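Local coordinates for Lmo0794 protein (Listeria monocytogenes, PDB 3EW7) that is of unknown function but, as a putative NAD-dependent epimerase/dehydratase relative with a Rossmann-type fold, probably binds NAD(P) and may act as an oxidoreductase, at residues A[56-67]-A[90-101]. The protein carries 3 engineered substitutions. Numbering follows the deposited sequence.
Sequences LSDLSDQNVVVD and LNGTVSPRLLVV
Asp67 O takes Val101 N at 3.0 Å, and a water within hydrogen-bonding distance of both Asp67 O and Val101 O probably bridges the two carbonyls. This is the C-terminal end of a parallel pairing between strands 64-67 and 97-101, whose short axes are inclined by 19°. Along strand 64-67 alternate residues, Val65 and Asp67, hydrogen-bond through both N and O: their N-H groups go to Arg97 O and Leu99 O respectively, and their carbonyls receive Leu99 N and Val101 N respectively. Val65 N meets Arg97 O almost straight, at 177°. The first bond, Arg97 N to Asn63 O, instead arrives above the carbonyl plane.

Side chains pack on both faces. On one, Val66 CG1, anti to its own nitrogen (chi1 171°), meets Val101 CG2 at 3.7 Å, while Val64 lies alongside the base of Arg97, whose extended chain carries the guanidinium off to Glu197. On the other, Val65 splits its branches, CG2 against Pro96 CB at 3.8 Å and CG1 against Leu98 CD1. Beyond the strands, the side chains of Leu59 and Leu90 cross at about a right angle, CD2 to CD2 at 3.7 Å, where helix 79-90 ends.

The unit is a beta-alpha-beta crossover at the centre of a Rossmann-type sheet: backbone bonds set the register, and with Leu98 and Asp67 against helix 79-90 and Val64 and Val66 against helix 187-199, the pairing is a buried layer between helices.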
# COMPACT_ATOMS: atom_id res chain seq x y z
N LEU A 56 -8.27 -7.35 -11.76
CA LEU A 56 -8.70 -5.98 -12.03
C LEU A 56 -10.09 -5.73 -11.47
O LEU A 56 -10.36 -4.68 -10.87
CB LEU A 56 -8.71 -5.70 -13.54
CG LEU A 56 -9.14 -4.29 -13.97
CD1 LEU A 56 -8.11 -3.27 -13.50
CD2 LEU A 56 -9.29 -4.24 -15.48
N SER A 57 -10.98 -6.71 -11.65
CA SER A 57 -12.35 -6.60 -11.16
C SER A 57 -12.46 -6.10 -9.72
O SER A 57 -13.08 -5.06 -9.47
CB SER A 57 -13.06 -7.95 -11.28
OG SER A 57 -14.37 -7.88 -10.75
N ASP A 58 -11.87 -6.81 -8.77
CA ASP A 58 -11.95 -6.38 -7.38
C ASP A 58 -11.06 -5.20 -6.99
O ASP A 58 -11.13 -4.71 -5.87
CB ASP A 58 -11.72 -7.56 -6.41
CG ASP A 58 -10.74 -8.58 -6.96
OD1 ASP A 58 -9.72 -8.18 -7.55
OD2 ASP A 58 -10.98 -9.80 -6.78
N LEU A 59 -10.25 -4.73 -7.93
CA LEU A 59 -9.38 -3.59 -7.66
C LEU A 59 -10.06 -2.30 -8.11
O LEU A 59 -9.98 -1.27 -7.43
CB LEU A 59 -8.06 -3.74 -8.41
CG LEU A 59 -6.79 -3.84 -7.57
CD1 LEU A 59 -6.98 -4.89 -6.48
CD2 LEU A 59 -5.61 -4.18 -8.47
N SER A 60 -10.75 -2.35 -9.25
CA SER A 60 -11.43 -1.18 -9.79
C SER A 60 -12.65 -0.77 -8.96
O SER A 60 -13.37 0.15 -9.32
CB SER A 60 -11.81 -1.43 -11.24
OG SER A 60 -12.42 -2.70 -11.39
N ASP A 61 -12.87 -1.46 -7.85
CA ASP A 61 -13.97 -1.12 -6.95
C ASP A 61 -13.51 0.08 -6.15
O ASP A 61 -14.31 0.83 -5.60
CB ASP A 61 -14.23 -2.27 -5.98
CG ASP A 61 -15.45 -3.07 -6.34
OD1 ASP A 61 -15.76 -3.19 -7.55
OD2 ASP A 61 -16.09 -3.60 -5.40
N GLN A 62 -12.19 0.26 -6.11
CA GLN A 62 -11.54 1.31 -5.34
C GLN A 62 -11.00 2.48 -6.14
O GLN A 62 -10.62 2.34 -7.29
CB GLN A 62 -10.39 0.70 -4.55
CG GLN A 62 -10.73 -0.63 -3.93
CD GLN A 62 -11.75 -0.50 -2.82
OE1 GLN A 62 -12.25 -1.50 -2.30
NE2 GLN A 62 -12.07 0.73 -2.43
N ASN A 63 -10.95 3.65 -5.49
CA ASN A 63 -10.41 4.85 -6.11
C ASN A 63 -8.90 4.83 -5.91
O ASN A 63 -8.14 5.37 -6.71
CB ASN A 63 -11.01 6.11 -5.46
CG ASN A 63 -12.51 6.26 -5.73
OD1 ASN A 63 -13.33 6.20 -4.81
ND2 ASN A 63 -12.86 6.44 -7.00
N VAL A 64 -8.48 4.17 -4.83
CA VAL A 64 -7.07 4.04 -4.50
C VAL A 64 -6.79 2.70 -3.85
O VAL A 64 -7.55 2.24 -3.00
CB VAL A 64 -6.60 5.12 -3.51
CG1 VAL A 64 -5.21 4.78 -2.97
CG2 VAL A 64 -6.56 6.48 -4.20
N VAL A 65 -5.69 2.08 -4.25
CA VAL A 65 -5.29 0.82 -3.66
C VAL A 65 -3.90 1.01 -3.03
O VAL A 65 -2.91 1.24 -3.74
CB VAL A 65 -5.22 -0.31 -4.71
CG1 VAL A 65 -4.74 -1.60 -4.07
CG2 VAL A 65 -6.59 -0.53 -5.33
N VAL A 66 -3.84 0.95 -1.70
CA VAL A 66 -2.58 1.10 -0.99
C VAL A 66 -1.91 -0.25 -0.87
O VAL A 66 -2.45 -1.16 -0.23
CB VAL A 66 -2.78 1.66 0.43
CG1 VAL A 66 -1.46 1.58 1.20
CG2 VAL A 66 -3.24 3.10 0.36
N ASP A 67 -0.75 -0.40 -1.48
CA ASP A 67 -0.02 -1.65 -1.40
C ASP A 67 0.91 -1.60 -0.20
O ASP A 67 2.03 -1.08 -0.29
CB ASP A 67 0.77 -1.92 -2.69
CG ASP A 67 1.51 -3.26 -2.65
OD1 ASP A 67 1.30 -4.03 -1.69
OD2 ASP A 67 2.30 -3.54 -3.59
N LEU A 90 -2.99 -4.10 -13.59
CA LEU A 90 -3.37 -2.69 -13.66
C LEU A 90 -3.02 -1.99 -14.98
O LEU A 90 -3.48 -0.87 -15.22
CB LEU A 90 -2.70 -1.92 -12.52
CG LEU A 90 -3.53 -1.36 -11.36
CD1 LEU A 90 -5.00 -1.62 -11.59
CD2 LEU A 90 -3.06 -1.98 -10.06
N ASN A 91 -2.23 -2.64 -15.82
CA ASN A 91 -1.80 -2.05 -17.07
C ASN A 91 -2.89 -1.46 -17.97
O ASN A 91 -4.00 -2.00 -18.03
CB ASN A 91 -1.00 -3.05 -17.88
CG ASN A 91 -0.31 -2.42 -19.06
OD1 ASN A 91 0.65 -1.67 -18.89
ND2 ASN A 91 -0.81 -2.69 -20.26
N GLY A 92 -2.56 -0.37 -18.68
CA GLY A 92 -3.49 0.30 -19.57
C GLY A 92 -4.68 0.84 -18.80
O GLY A 92 -5.83 0.78 -19.25
N THR A 93 -4.38 1.43 -17.65
CA THR A 93 -5.42 1.93 -16.77
C THR A 93 -5.09 3.20 -15.97
O THR A 93 -3.93 3.59 -15.83
CB THR A 93 -5.76 0.81 -15.78
OG1 THR A 93 -7.02 0.23 -16.13
CG2 THR A 93 -5.75 1.30 -14.35
N VAL A 94 -6.13 3.85 -15.46
CA VAL A 94 -5.97 5.01 -14.59
C VAL A 94 -7.01 4.77 -13.46
O VAL A 94 -7.11 5.56 -12.52
CB VAL A 94 -6.24 6.37 -15.32
CG1 VAL A 94 -7.68 6.45 -15.81
CG2 VAL A 94 -5.92 7.53 -14.36
N SER A 95 -7.73 3.64 -13.57
CA SER A 95 -8.80 3.16 -12.68
C SER A 95 -8.59 3.34 -11.16
O SER A 95 -9.47 3.98 -10.54
CB SER A 95 -9.08 1.66 -13.04
OG SER A 95 -7.85 0.97 -12.97
N PRO A 96 -7.70 2.57 -10.51
CA PRO A 96 -7.52 2.84 -9.08
C PRO A 96 -6.11 3.39 -9.16
O PRO A 96 -5.37 3.09 -10.10
CB PRO A 96 -7.51 1.46 -8.42
CG PRO A 96 -8.39 0.72 -9.18
CD PRO A 96 -7.89 1.10 -10.59
N ARG A 97 -5.71 4.18 -8.18
CA ARG A 97 -4.35 4.68 -8.16
C ARG A 97 -3.62 3.63 -7.33
O ARG A 97 -4.16 3.18 -6.32
CB ARG A 97 -4.32 6.03 -7.46
CG ARG A 97 -3.03 6.77 -7.58
CD ARG A 97 -3.17 8.13 -6.98
NE ARG A 97 -1.85 8.64 -6.65
CZ ARG A 97 -1.66 9.57 -5.73
NH1 ARG A 97 -2.70 10.07 -5.08
NH2 ARG A 97 -0.42 9.97 -5.44
N LEU A 98 -2.43 3.21 -7.76
CA LEU A 98 -1.74 2.22 -6.95
C LEU A 98 -0.69 2.94 -6.13
O LEU A 98 0.27 3.47 -6.69
CB LEU A 98 -1.08 1.14 -7.80
CG LEU A 98 -0.40 0.05 -6.97
CD1 LEU A 98 -1.44 -0.74 -6.18
CD2 LEU A 98 0.39 -0.86 -7.87
N LEU A 99 -0.88 2.98 -4.82
CA LEU A 99 0.05 3.64 -3.92
C LEU A 99 0.89 2.54 -3.24
O LEU A 99 0.38 1.74 -2.46
CB LEU A 99 -0.73 4.42 -2.86
CG LEU A 99 -0.08 5.53 -2.02
CD1 LEU A 99 1.42 5.31 -1.86
CD2 LEU A 99 -0.31 6.86 -2.71
N VAL A 100 2.19 2.51 -3.55
CA VAL A 100 3.07 1.50 -2.97
C VAL A 100 3.84 2.07 -1.78
O VAL A 100 4.53 3.08 -1.91
CB VAL A 100 4.07 0.99 -4.03
CG1 VAL A 100 4.65 -0.34 -3.60
CG2 VAL A 100 3.37 0.85 -5.37
N VAL A 101 3.73 1.42 -0.63
CA VAL A 101 4.38 1.88 0.59
C VAL A 101 5.68 1.16 0.96
O VAL A 101 5.67 -0.05 1.17
CB VAL A 101 3.41 1.74 1.77
CG1 VAL A 101 4.04 2.28 3.03
CG2 VAL A 101 2.10 2.46 1.46
O HOH W 1 4.40 -2.53 0.45